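Long-range contacts in CAMK/CAMK2 protein kinase (Salpingoeca rosetta, PDB 5IG1), which probably transfers phosphate from ATP to serine and threonine side chains of proteins, the chain described here holding its calcium/calmodulin-dependent kinase domain: residues N136-D141 and V167-G172; Y184-V189 and T197-W202; L73-I78 and L129-S134; H123-A128 and V158-F163. All coordinates share one frame; numbering follows the deposited sequence.

Interaction 1 (N136-D141 and V167-G172); sequences NIIHRD and VIMEQG
Strands 137-138 and 167-168 run antiparallel, Ile138 and Val167 forming a hydrogen-bonded pair and Ile137 and Ile168 a non-hydrogen-bonded one. Ile138 N donates to Val167 O over 2.9 Å, Val167 N donates to Ile138 O, and Met169 N reaches Asn136 O at 2.8 Å. Asn136, at positive phi (63°), is the C-prime residue of the Schellman motif that closes helix 115-134, and its carbonyl accepts the first bond of the ladder. The two-stranded ribbon is the kinase β6-β9 pair, joining the start of the catalytic loop, with its HRD motif His139-Arg140-Asp141, to the activation segment. On the face of Ile138 and Val167, Val167 splits its two methyls: CG2 packs on Ile138 CB at 3.8 Å, while CG1 lies over one face of the Arg140 guanidinium, toward its rim and 3.5 Å from NE. The Arg140 chain bends at chi3 (-50°), which sets NE beside this methyl; NE also bonds Leu165 O. Ile138 CD1 turns to Met169 CB, 3.8 Å away, and Met169 CE ends 3.7 Å from Asn136 OD1. On the other face Ile137 and Ile168 both touch Ile69 of helix 57-72.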
loop_
_atom_site.group_PDB
_atom_site.type_symbol
_atom_site.label_atom_id
_atom_site.label_comp_id
_atom_site.label_asym_id
_atom_site.label_seq_id
_atom_site.Cartn_x
_atom_site.Cartn_y
_atom_site.Cartn_z
ATOM N N ASN A 136 14.977 -1.746 7.015
ATOM C CA ASN A 136 15.247 -2.903 6.159
ATOM C C ASN A 136 13.989 -3.736 5.923
ATOM O O ASN A 136 14.041 -4.963 5.826
ATOM C CB ASN A 136 16.370 -3.767 6.733
ATOM C CG ASN A 136 17.728 -3.148 6.533
ATOM O OD1 ASN A 136 18.005 -2.565 5.488
ATOM N ND2 ASN A 136 18.586 -3.267 7.536
ATOM N N ILE A 137 12.851 -3.062 5.818
ATOM C CA ILE A 137 11.564 -3.709 5.602
ATOM C C ILE A 137 11.123 -3.421 4.178
ATOM O O ILE A 137 11.115 -2.259 3.750
ATOM C CB ILE A 137 10.515 -3.217 6.611
ATOM C CG1 ILE A 137 10.865 -3.710 8.018
ATOM C CG2 ILE A 137 9.119 -3.667 6.190
ATOM C CD1 ILE A 137 9.995 -3.129 9.100
ATOM N N ILE A 138 10.766 -4.476 3.448
ATOM C CA ILE A 138 10.230 -4.377 2.094
ATOM C C ILE A 138 8.759 -4.751 2.156
ATOM O O ILE A 138 8.423 -5.894 2.485
ATOM C CB ILE A 138 10.975 -5.298 1.117
ATOM C CG1 ILE A 138 12.492 -5.169 1.270
ATOM C CG2 ILE A 138 10.561 -4.978 -0.295
ATOM C CD1 ILE A 138 13.264 -6.269 0.543
ATOM N N HIS A 139 7.880 -3.797 1.841
ATOM C CA HIS A 139 6.440 -4.070 1.881
ATOM C C HIS A 139 6.045 -5.133 0.857
ATOM O O HIS A 139 5.194 -5.985 1.135
ATOM C CB HIS A 139 5.659 -2.776 1.638
ATOM C CG HIS A 139 4.180 -2.907 1.834
ATOM N ND1 HIS A 139 3.354 -3.540 0.928
ATOM C CD2 HIS A 139 3.376 -2.471 2.832
ATOM C CE1 HIS A 139 2.109 -3.501 1.370
ATOM N NE2 HIS A 139 2.094 -2.850 2.518
ATOM N N ARG A 140 6.629 -5.069 -0.343
ATOM C CA ARG A 140 6.484 -6.058 -1.412
ATOM C C ARG A 140 5.111 -6.063 -2.076
ATOM O O ARG A 140 4.963 -6.611 -3.173
ATOM C CB ARG A 140 6.796 -7.470 -0.905
ATOM C CG ARG A 140 8.268 -7.754 -0.706
ATOM C CD ARG A 140 8.544 -9.237 -0.917
ATOM N NE ARG A 140 7.621 -10.075 -0.156
ATOM C CZ ARG A 140 7.477 -11.382 -0.342
ATOM N NH1 ARG A 140 8.196 -11.997 -1.277
ATOM N NH2 ARG A 140 6.608 -12.067 0.398
ATOM N N ASP A 141 4.100 -5.477 -1.442
ATOM C CA ASP A 141 2.738 -5.556 -1.967
ATOM C C ASP A 141 2.033 -4.205 -1.850
ATOM O O ASP A 141 0.926 -4.094 -1.322
ATOM C CB ASP A 141 1.956 -6.656 -1.254
ATOM C CG ASP A 141 0.660 -6.996 -1.956
ATOM O OD1 ASP A 141 0.615 -6.903 -3.201
ATOM O OD2 ASP A 141 -0.314 -7.359 -1.264
ATOM N N VAL A 167 8.755 -8.353 4.067
ATOM C CA VAL A 167 9.927 -9.143 4.412
ATOM C C VAL A 167 10.980 -8.220 5.005
ATOM O O VAL A 167 10.963 -7.005 4.802
ATOM C CB VAL A 167 10.506 -9.901 3.200
ATOM C CG1 VAL A 167 9.485 -10.891 2.658
ATOM C CG2 VAL A 167 10.942 -8.921 2.122
ATOM N N ILE A 168 11.908 -8.823 5.740
ATOM C CA ILE A 168 13.036 -8.115 6.333
ATOM C C ILE A 168 14.290 -8.500 5.565
ATOM O O ILE A 168 14.641 -9.684 5.486
ATOM C CB ILE A 168 13.187 -8.433 7.826
ATOM C CG1 ILE A 168 11.883 -8.139 8.561
ATOM C CG2 ILE A 168 14.324 -7.621 8.425
ATOM C CD1 ILE A 168 11.989 -8.315 10.046
ATOM N N MET A 169 14.965 -7.501 5.007
ATOM C CA MET A 169 16.157 -7.700 4.193
ATOM C C MET A 169 17.386 -7.459 5.061
ATOM O O MET A 169 17.694 -6.314 5.407
ATOM C CB MET A 169 16.136 -6.759 2.991
ATOM C CG MET A 169 17.383 -6.795 2.150
ATOM S SD MET A 169 17.392 -5.430 0.988
ATOM C CE MET A 169 17.286 -4.042 2.118
ATOM N N GLU A 170 18.100 -8.534 5.399
ATOM C CA GLU A 170 19.237 -8.448 6.310
ATOM C C GLU A 170 20.583 -8.316 5.616
ATOM O O GLU A 170 21.508 -7.745 6.204
ATOM C CB GLU A 170 19.287 -9.678 7.222
ATOM C CG GLU A 170 18.301 -9.649 8.371
ATOM C CD GLU A 170 18.384 -10.890 9.235
ATOM O OE1 GLU A 170 18.590 -11.997 8.691
ATOM O OE2 GLU A 170 18.248 -10.757 10.466
ATOM N N GLN A 171 20.726 -8.830 4.396
ATOM C CA GLN A 171 22.035 -8.962 3.758
ATOM C C GLN A 171 21.976 -8.518 2.298
ATOM O O GLN A 171 22.412 -9.224 1.388
ATOM C CB GLN A 171 22.537 -10.400 3.867
ATOM C CG GLN A 171 21.529 -11.438 3.388
ATOM C CD GLN A 171 20.988 -12.297 4.510
ATOM O OE1 GLN A 171 21.566 -12.357 5.596
ATOM N NE2 GLN A 171 19.875 -12.969 4.255
ATOM N N GLY A 172 21.451 -7.320 2.061
ATOM C CA GLY A 172 21.359 -6.800 0.718
ATOM C C GLY A 172 20.373 -7.584 -0.122
ATOM O O GLY A 172 19.545 -8.334 0.404
#

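Interaction 2 (Y184-V189 and T197-W202); sequences YLSPEV and TAVDVW
Pro187 sets CD and CG over one face of the Trp202 indole, CD above the centre of the six-membered ring, 3.5 Å from its centroid and 8° off the normal. Ser186-Pro187-Glu188 is this kinase's version of the APE motif that ends the activation segment, and Trp202 belongs to helix 198-213, the αF helix at the core of the C-lobe. Ser186 adds a second CH-pi contact on the same indole face: its CA lies 3.7 Å from the centroid of the five-membered ring. Trp202 CG stands anti to the backbone N (chi1 -180°), which directs CG from the helix toward the 184-189 segment. Ser186 holds the N-cap position of helix 187-190, but its hydroxyl makes no capping bond; OG is directed at the flank of Val199, 3.1 Å from CB. Val199 CG1 touches three residues, Ser186, Glu188 and Val189. Val189 CG2 meets it at 3.8 Å, the two side chains crossing at about a right angle, and the Glu188 chain passes it with CG, CD and OE2. A bend at chi2 (-126°) brings Glu188 CD near this methyl; OE1 forms a salt bridge with Arg264, the ion pair familiar from the APE glutamate in protein kinases. Arg264 also touches Trp202, and Ile230 of helix 223-231 packs on both Pro187 and Trp202. Two carbonyls approach the pyrrole side of the indole: Leu185 O comes within 2.9 Å of NE1 at too poor an angle for a hydrogen bond, and Tyr184 O lies near the ring plane at the edge, 3.4 Å from CD1.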
loop_
_atom_site.group_PDB
_atom_site.type_symbol
_atom_site.label_atom_id
_atom_site.label_comp_id
_atom_site.label_asym_id
_atom_site.label_seq_id
_atom_site.Cartn_x
_atom_site.Cartn_y
_atom_site.Cartn_z
ATOM N N TYR A 184 1.530 -4.465 -10.105
ATOM C CA TYR A 184 2.535 -3.663 -9.420
ATOM C C TYR A 184 3.845 -4.414 -9.223
ATOM O O TYR A 184 4.757 -3.889 -8.576
ATOM C CB TYR A 184 1.981 -3.163 -8.081
ATOM C CG TYR A 184 0.590 -2.593 -8.238
ATOM C CD1 TYR A 184 -0.521 -3.421 -8.209
ATOM C CD2 TYR A 184 0.389 -1.236 -8.463
ATOM C CE1 TYR A 184 -1.783 -2.922 -8.375
ATOM C CE2 TYR A 184 -0.887 -0.723 -8.632
ATOM C CZ TYR A 184 -1.967 -1.575 -8.587
ATOM O OH TYR A 184 -3.245 -1.093 -8.756
ATOM N N LEU A 185 3.969 -5.612 -9.792
ATOM C CA LEU A 185 5.181 -6.401 -9.623
ATOM C C LEU A 185 6.377 -5.711 -10.262
ATOM O O LEU A 185 6.287 -5.163 -11.364
ATOM C CB LEU A 185 4.997 -7.789 -10.234
ATOM C CG LEU A 185 4.124 -8.748 -9.431
ATOM C CD1 LEU A 185 3.905 -10.037 -10.184
ATOM C CD2 LEU A 185 4.777 -9.009 -8.098
ATOM N N SER A 186 7.499 -5.740 -9.561
ATOM C CA SER A 186 8.742 -5.217 -10.098
ATOM C C SER A 186 9.355 -6.218 -11.072
ATOM O O SER A 186 9.133 -7.427 -10.952
ATOM C CB SER A 186 9.720 -4.932 -8.970
ATOM O OG SER A 186 9.522 -5.859 -7.920
ATOM N N PRO A 187 10.123 -5.741 -12.054
ATOM C CA PRO A 187 10.726 -6.683 -13.008
ATOM C C PRO A 187 11.632 -7.692 -12.323
ATOM O O PRO A 187 11.660 -8.866 -12.708
ATOM C CB PRO A 187 11.501 -5.763 -13.964
ATOM C CG PRO A 187 10.959 -4.398 -13.731
ATOM C CD PRO A 187 10.567 -4.360 -12.297
ATOM N N GLU A 188 12.359 -7.259 -11.292
ATOM C CA GLU A 188 13.269 -8.155 -10.586
ATOM C C GLU A 188 12.522 -9.306 -9.924
ATOM O O GLU A 188 13.023 -10.437 -9.876
ATOM C CB GLU A 188 14.060 -7.365 -9.549
ATOM C CG GLU A 188 13.175 -6.581 -8.598
ATOM C CD GLU A 188 13.527 -5.118 -8.556
ATOM O OE1 GLU A 188 13.296 -4.426 -9.570
ATOM O OE2 GLU A 188 14.052 -4.660 -7.516
ATOM N N VAL A 189 11.327 -9.040 -9.395
ATOM C CA VAL A 189 10.555 -10.111 -8.778
ATOM C C VAL A 189 10.009 -11.051 -9.845
ATOM O O VAL A 189 9.972 -12.273 -9.656
ATOM C CB VAL A 189 9.441 -9.523 -7.893
ATOM C CG1 VAL A 189 8.511 -10.621 -7.396
ATOM C CG2 VAL A 189 10.054 -8.769 -6.717
ATOM N N THR A 197 14.619 -3.241 -1.430
ATOM C CA THR A 197 13.585 -2.230 -1.236
ATOM C C THR A 197 13.151 -1.582 -2.543
ATOM O O THR A 197 12.032 -1.059 -2.617
ATOM C CB THR A 197 14.067 -1.138 -0.279
ATOM O OG1 THR A 197 15.191 -0.460 -0.854
ATOM C CG2 THR A 197 14.459 -1.727 1.064
ATOM N N ALA A 198 14.004 -1.608 -3.572
ATOM C CA ALA A 198 13.667 -0.969 -4.842
ATOM C C ALA A 198 12.321 -1.440 -5.384
ATOM O O ALA A 198 11.644 -0.684 -6.094
ATOM C CB ALA A 198 14.766 -1.223 -5.872
ATOM N N VAL A 199 11.907 -2.667 -5.051
ATOM C CA VAL A 199 10.635 -3.166 -5.568
ATOM C C VAL A 199 9.492 -2.265 -5.115
ATOM O O VAL A 199 8.622 -1.896 -5.916
ATOM C CB VAL A 199 10.415 -4.643 -5.173
ATOM C CG1 VAL A 199 11.607 -5.479 -5.588
ATOM C CG2 VAL A 199 10.162 -4.818 -3.710
ATOM N N ASP A 200 9.509 -1.844 -3.849
ATOM C CA ASP A 200 8.506 -0.894 -3.381
ATOM C C ASP A 200 8.511 0.360 -4.243
ATOM O O ASP A 200 7.454 0.813 -4.700
ATOM C CB ASP A 200 8.744 -0.552 -1.910
ATOM C CG ASP A 200 8.375 -1.692 -0.985
ATOM O OD1 ASP A 200 7.594 -2.564 -1.420
ATOM O OD2 ASP A 200 8.854 -1.715 0.170
ATOM N N VAL A 201 9.703 0.898 -4.531
ATOM C CA VAL A 201 9.791 2.083 -5.383
ATOM C C VAL A 201 9.075 1.837 -6.703
ATOM O O VAL A 201 8.296 2.677 -7.180
ATOM C CB VAL A 201 11.259 2.481 -5.608
ATOM C CG1 VAL A 201 11.351 3.532 -6.707
ATOM C CG2 VAL A 201 11.865 3.005 -4.315
ATOM N N TRP A 202 9.291 0.655 -7.286
ATOM C CA TRP A 202 8.602 0.319 -8.524
ATOM C C TRP A 202 7.097 0.483 -8.361
ATOM O O TRP A 202 6.455 1.208 -9.130
ATOM C CB TRP A 202 8.950 -1.105 -8.953
ATOM C CG TRP A 202 8.274 -1.504 -10.219
ATOM C CD1 TRP A 202 7.042 -2.073 -10.344
ATOM C CD2 TRP A 202 8.781 -1.347 -11.544
ATOM N NE1 TRP A 202 6.754 -2.286 -11.668
ATOM C CE2 TRP A 202 7.810 -1.852 -12.425
ATOM C CE3 TRP A 202 9.969 -0.835 -12.072
ATOM C CZ2 TRP A 202 7.988 -1.861 -13.806
ATOM C CZ3 TRP A 202 10.142 -0.845 -13.445
ATOM C CH2 TRP A 202 9.156 -1.351 -14.295
#

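Interaction 3 (L73-I78 and L129-S134); sequences LQHEHI and LQHCHS
The αC-β4 loop of the kinase fold, residues 73-78, rests on the αE helix, 115-134, where His131 lies among Leu73, Gln74, His75 and Ile78. The imidazoles of His75 and His131 are near parallel, planes at 28°, but slid apart with centroids 5.3 Å distant, so they barely overlap. The side chains pass in opposite directions: His75 CB meets His131 ND1 at 3.5 Å, and His75 CD2 meets His131 CB at 3.6 Å. Inside the type I turn from His75 to Ile78, His77 N donates to His75 ND1 over 3.0 Å, tilted from the ring plane, which restrains the ring. His131 CG is anti to the backbone N (chi1 -175°), which puts CG out from the helix toward the loop. At the His131 ring, Ile78 CD1 lies in the plane at the edge, 3.8 Å from ND1, and Gln74 N comes near the plane by CE1. Leu73 CD2 approaches ND1 obliquely, at 3.7 Å. The next residue, Cys132, offers its thiol to the two aliphatic side chains, with SG 3.6 Å from Ile78 CD1 and 3.9 Å from Leu73 CD1. Cys132, Leu73 and Ile78 are buried, whereas both histidines are partly exposed. Around the contact, Phe163 of the DFG motif touches Leu73 and Ile78. His77 ND1 bonds Val158 O on strand 158-160. On the helix, Leu129 is directed away from the loop and packs against helix 198-213, while Gln130 and His133 lie against helix 267-271.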
loop_
_atom_site.group_PDB
_atom_site.type_symbol
_atom_site.label_atom_id
_atom_site.label_comp_id
_atom_site.label_asym_id
_atom_site.label_seq_id
_atom_site.Cartn_x
_atom_site.Cartn_y
_atom_site.Cartn_z
ATOM N N LEU A 73 7.231 -0.983 13.370
ATOM C CA LEU A 73 6.909 0.207 12.594
ATOM C C LEU A 73 6.058 1.161 13.422
ATOM O O LEU A 73 4.917 0.837 13.769
ATOM C CB LEU A 73 6.174 -0.177 11.311
ATOM C CG LEU A 73 7.029 -0.920 10.291
ATOM C CD1 LEU A 73 6.184 -1.388 9.126
ATOM C CD2 LEU A 73 8.145 -0.013 9.817
ATOM N N GLN A 74 6.605 2.338 13.725
ATOM C CA GLN A 74 5.841 3.422 14.343
ATOM C C GLN A 74 6.041 4.679 13.499
ATOM O O GLN A 74 7.052 5.374 13.635
ATOM C CB GLN A 74 6.256 3.655 15.791
ATOM C CG GLN A 74 5.435 4.734 16.493
ATOM C CD GLN A 74 5.803 4.896 17.961
ATOM O OE1 GLN A 74 6.626 4.151 18.491
ATOM N NE2 GLN A 74 5.190 5.871 18.623
ATOM N N HIS A 75 5.072 4.966 12.630
ATOM C CA HIS A 75 5.149 6.105 11.729
ATOM C C HIS A 75 3.752 6.661 11.514
ATOM O O HIS A 75 2.759 5.929 11.577
ATOM C CB HIS A 75 5.779 5.714 10.389
ATOM C CG HIS A 75 6.153 6.880 9.531
ATOM N ND1 HIS A 75 5.301 7.417 8.590
ATOM C CD2 HIS A 75 7.292 7.606 9.467
ATOM C CE1 HIS A 75 5.897 8.430 7.988
ATOM N NE2 HIS A 75 7.108 8.565 8.500
ATOM N N GLU A 76 3.687 7.969 11.257
ATOM C CA GLU A 76 2.396 8.630 11.089
ATOM C C GLU A 76 1.628 8.069 9.895
ATOM O O GLU A 76 0.398 7.943 9.942
ATOM C CB GLU A 76 2.610 10.139 10.943
ATOM C CG GLU A 76 1.386 10.923 10.482
ATOM C CD GLU A 76 0.238 10.865 11.471
ATOM O OE1 GLU A 76 -0.868 10.434 11.079
ATOM O OE2 GLU A 76 0.445 11.246 12.643
ATOM N N HIS A 77 2.330 7.712 8.820
ATOM C CA HIS A 77 1.687 7.262 7.593
ATOM C C HIS A 77 1.742 5.751 7.425
ATOM O O HIS A 77 1.658 5.244 6.298
ATOM C CB HIS A 77 2.304 7.981 6.399
ATOM C CG HIS A 77 2.177 9.466 6.497
ATOM N ND1 HIS A 77 0.956 10.104 6.489
ATOM C CD2 HIS A 77 3.107 10.432 6.675
ATOM C CE1 HIS A 77 1.142 11.404 6.620
ATOM N NE2 HIS A 77 2.438 11.629 6.735
ATOM N N ILE A 78 1.884 5.030 8.530
ATOM C CA ILE A 78 1.748 3.582 8.581
ATOM C C ILE A 78 0.690 3.281 9.627
ATOM O O ILE A 78 0.812 3.724 10.775
ATOM C CB ILE A 78 3.071 2.895 8.942
ATOM C CG1 ILE A 78 4.139 3.189 7.895
ATOM C CG2 ILE A 78 2.866 1.399 9.085
ATOM C CD1 ILE A 78 5.482 2.656 8.284
ATOM N N LEU A 129 7.371 4.729 3.435
ATOM C CA LEU A 129 8.327 3.790 2.861
ATOM C C LEU A 129 9.747 4.073 3.321
ATOM O O LEU A 129 10.541 3.142 3.475
ATOM C CB LEU A 129 8.262 3.832 1.338
ATOM C CG LEU A 129 7.156 3.000 0.711
ATOM C CD1 LEU A 129 7.523 2.754 -0.725
ATOM C CD2 LEU A 129 7.005 1.687 1.475
ATOM N N GLN A 130 10.098 5.345 3.506
ATOM C CA GLN A 130 11.425 5.679 4.009
ATOM C C GLN A 130 11.618 5.124 5.408
ATOM O O GLN A 130 12.703 4.635 5.748
ATOM C CB GLN A 130 11.633 7.192 4.001
ATOM C CG GLN A 130 13.004 7.611 4.489
ATOM C CD GLN A 130 13.210 9.114 4.446
ATOM O OE1 GLN A 130 14.201 9.601 3.899
ATOM N NE2 GLN A 130 12.280 9.858 5.035
ATOM N N HIS A 131 10.567 5.192 6.232
ATOM C CA HIS A 131 10.640 4.585 7.555
ATOM C C HIS A 131 10.749 3.071 7.468
ATOM O O HIS A 131 11.460 2.456 8.268
ATOM C CB HIS A 131 9.421 4.974 8.389
ATOM C CG HIS A 131 9.480 4.489 9.804
ATOM N ND1 HIS A 131 8.574 3.589 10.323
ATOM C CD2 HIS A 131 10.342 4.774 10.808
ATOM C CE1 HIS A 131 8.871 3.345 11.586
ATOM N NE2 HIS A 131 9.941 4.050 11.904
ATOM N N CYS A 132 10.056 2.453 6.514
ATOM C CA CYS A 132 10.149 1.005 6.367
ATOM C C CYS A 132 11.546 0.590 5.919
ATOM O O CYS A 132 12.203 -0.227 6.572
ATOM C CB CYS A 132 9.087 0.509 5.384
ATOM S SG CYS A 132 7.425 0.581 6.048
ATOM N N HIS A 133 12.019 1.160 4.811
ATOM C CA HIS A 133 13.310 0.780 4.248
ATOM C C HIS A 133 14.460 1.120 5.184
ATOM O O HIS A 133 15.484 0.428 5.175
ATOM C CB HIS A 133 13.508 1.464 2.895
ATOM C CG HIS A 133 12.455 1.128 1.888
ATOM N ND1 HIS A 133 12.466 1.634 0.607
ATOM C CD2 HIS A 133 11.356 0.340 1.971
ATOM C CE1 HIS A 133 11.414 1.181 -0.053
ATOM N NE2 HIS A 133 10.726 0.390 0.753
ATOM N N SER A 134 14.320 2.189 5.976
ATOM C CA SER A 134 15.319 2.486 6.999
ATOM C C SER A 134 15.472 1.327 7.971
ATOM O O SER A 134 16.574 1.077 8.473
ATOM C CB SER A 134 14.936 3.747 7.760
ATOM O OG SER A 134 13.834 3.488 8.611
#

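Interaction 4 (H123-A128 and V158-F163); sequences HQILSA and VKITDF
The polar link joins the Gln124 side chain to the strand backbone, OE1 accepting the N-H of Val158. The modelled 2.4 Å from Gln124 OE1 to Val158 N is too short to trust, so the bond's length is doubtful. Gln124 CG lies beside the backbone N (chi1 -56°) and the chain then runs extended to CD, crossing Val158 at about a right angle. Within the helix, Gln124 O takes two donors from the same face of its plane, Ala128 N and Ser127 OG, the latter at 2.8 Å. Helix 123-128 is part of αE and strand 158-160 is β8 of the C-lobe, leading by way of Thr161 into the DFG motif that begins with Asp162-Phe163; their axes approach to 7.8 Å at 36°. The apolar contacts step along both elements. Ile125 CG1 touches Val158 CG1 at 3.9 Å, its CG2 faces Ile160 CG2 at 4.2 Å, and Ala128 CB receives Ile160 CD1 at 3.7 Å. With Ile160 CG1 between the backbone N and carbonyl carbon (chi1 70°), that atom is set toward the helix, 4.0 Å from Ala128 CB. Leu147 of the adjoining strand 147-149 packs on both isoleucines, Ile125 and Ile160.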
loop_
_atom_site.group_PDB
_atom_site.type_symbol
_atom_site.label_atom_id
_atom_site.label_comp_id
_atom_site.label_asym_id
_atom_site.label_seq_id
_atom_site.Cartn_x
_atom_site.Cartn_y
_atom_site.Cartn_z
ATOM N N HIS A 123 3.889 11.836 -1.358
ATOM C CA HIS A 123 4.826 12.244 -0.324
ATOM C C HIS A 123 4.608 11.428 0.940
ATOM O O HIS A 123 5.565 10.928 1.539
ATOM C CB HIS A 123 4.681 13.736 -0.034
ATOM C CG HIS A 123 5.554 14.213 1.082
ATOM N ND1 HIS A 123 6.796 14.773 0.873
ATOM C CD2 HIS A 123 5.375 14.187 2.424
ATOM C CE1 HIS A 123 7.338 15.085 2.036
ATOM N NE2 HIS A 123 6.496 14.738 2.993
ATOM N N GLN A 124 3.346 11.275 1.355
ATOM C CA GLN A 124 3.065 10.479 2.545
ATOM C C GLN A 124 3.457 9.016 2.347
ATOM O O GLN A 124 4.105 8.416 3.221
ATOM C CB GLN A 124 1.591 10.610 2.903
ATOM C CG GLN A 124 1.168 12.052 3.089
ATOM C CD GLN A 124 -0.332 12.210 3.217
ATOM O OE1 GLN A 124 -0.942 11.682 4.143
ATOM N NE2 GLN A 124 -0.939 12.929 2.276
ATOM N N ILE A 125 3.079 8.429 1.208
ATOM C CA ILE A 125 3.468 7.052 0.912
ATOM C C ILE A 125 4.983 6.910 0.962
ATOM O O ILE A 125 5.524 5.995 1.595
ATOM C CB ILE A 125 2.909 6.623 -0.457
ATOM C CG1 ILE A 125 1.386 6.724 -0.470
ATOM C CG2 ILE A 125 3.372 5.209 -0.815
ATOM C CD1 ILE A 125 0.789 6.535 -1.838
ATOM N N LEU A 126 5.690 7.835 0.315
ATOM C CA LEU A 126 7.144 7.759 0.257
ATOM C C LEU A 126 7.766 7.909 1.636
ATOM O O LEU A 126 8.750 7.240 1.942
ATOM C CB LEU A 126 7.696 8.823 -0.696
ATOM C CG LEU A 126 7.614 8.483 -2.185
ATOM C CD1 LEU A 126 8.140 9.639 -3.014
ATOM C CD2 LEU A 126 8.395 7.213 -2.494
ATOM N N SER A 127 7.229 8.789 2.481
ATOM C CA SER A 127 7.820 8.958 3.805
ATOM C C SER A 127 7.633 7.702 4.645
ATOM O O SER A 127 8.575 7.238 5.308
ATOM C CB SER A 127 7.221 10.180 4.503
ATOM O OG SER A 127 5.828 10.036 4.697
ATOM N N ALA A 128 6.426 7.127 4.614
ATOM C CA ALA A 128 6.206 5.843 5.268
ATOM C C ALA A 128 7.189 4.795 4.758
ATOM O O ALA A 128 7.799 4.062 5.550
ATOM C CB ALA A 128 4.764 5.386 5.040
ATOM N N VAL A 158 -2.664 9.969 4.431
ATOM C CA VAL A 158 -2.567 8.663 3.794
ATOM C C VAL A 158 -1.711 7.761 4.670
ATOM O O VAL A 158 -0.643 8.164 5.146
ATOM C CB VAL A 158 -1.977 8.787 2.383
ATOM C CG1 VAL A 158 -1.788 7.412 1.766
ATOM C CG2 VAL A 158 -2.875 9.650 1.512
ATOM N N LYS A 159 -2.184 6.539 4.893
ATOM C CA LYS A 159 -1.481 5.549 5.692
ATOM C C LYS A 159 -1.394 4.255 4.901
ATOM O O LYS A 159 -2.406 3.790 4.368
ATOM C CB LYS A 159 -2.198 5.305 7.018
ATOM C CG LYS A 159 -2.134 6.474 7.989
ATOM C CD LYS A 159 -3.035 6.219 9.179
ATOM C CE LYS A 159 -2.956 7.349 10.182
ATOM N NZ LYS A 159 -1.813 7.173 11.116
ATOM N N ILE A 160 -0.190 3.677 4.813
ATOM C CA ILE A 160 -0.027 2.386 4.159
ATOM C C ILE A 160 -0.269 1.294 5.190
ATOM O O ILE A 160 -0.174 1.521 6.399
ATOM C CB ILE A 160 1.352 2.237 3.490
ATOM C CG1 ILE A 160 2.453 2.118 4.535
ATOM C CG2 ILE A 160 1.628 3.431 2.584
ATOM C CD1 ILE A 160 3.835 1.959 3.918
ATOM N N THR A 161 -0.594 0.096 4.713
ATOM C CA THR A 161 -1.032 -0.967 5.612
ATOM C C THR A 161 -0.811 -2.321 4.940
ATOM O O THR A 161 -0.226 -2.414 3.858
ATOM C CB THR A 161 -2.495 -0.764 6.005
ATOM O OG1 THR A 161 -2.897 -1.791 6.920
ATOM C CG2 THR A 161 -3.383 -0.816 4.770
ATOM N N ASP A 162 -1.288 -3.375 5.606
ATOM C CA ASP A 162 -1.143 -4.761 5.165
ATOM C C ASP A 162 0.315 -5.132 4.887
ATOM O O ASP A 162 0.759 -5.133 3.735
ATOM C CB ASP A 162 -2.011 -5.020 3.933
ATOM C CG ASP A 162 -2.024 -6.480 3.530
ATOM O OD1 ASP A 162 -1.635 -7.327 4.367
ATOM O OD2 ASP A 162 -2.421 -6.785 2.382
ATOM N N PHE A 163 1.070 -5.453 5.940
ATOM C CA PHE A 163 2.439 -5.938 5.809
ATOM C C PHE A 163 2.527 -7.465 5.845
ATOM O O PHE A 163 3.562 -8.015 6.234
ATOM C CB PHE A 163 3.319 -5.329 6.901
ATOM C CG PHE A 163 3.550 -3.863 6.732
ATOM C CD1 PHE A 163 2.637 -2.945 7.213
ATOM C CD2 PHE A 163 4.679 -3.400 6.082
ATOM C CE1 PHE A 163 2.848 -1.588 7.052
ATOM C CE2 PHE A 163 4.896 -2.051 5.916
ATOM C CZ PHE A 163 3.981 -1.142 6.401
#

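Interactions 3 and 4 share helix 115-134, their centres 7 Å apart, and His77 ties them by bonding strand 158-160 through its O to Ile160 N (2.8 Å). That helix runs into strand 137-138 of interaction 1. Interaction 1 meets interaction 2 at Asp200, whose OD2 accepts from His139 N (2.8 Å) and OD1 from Arg140 N (2.9 Å); OD2 is also bonded to His133 NE2 of interaction 3. His139 packs edge-to-face with Phe163 of the 158-163 segment, as in the regulatory spine of kinases, where the αF aspartate holds the HRD histidine. Interactions 1 and 4 hold the HRD and DFG motifs; interaction 2 reaches the former through Asp200. All lie away from Lys53, predicted to bind ATP.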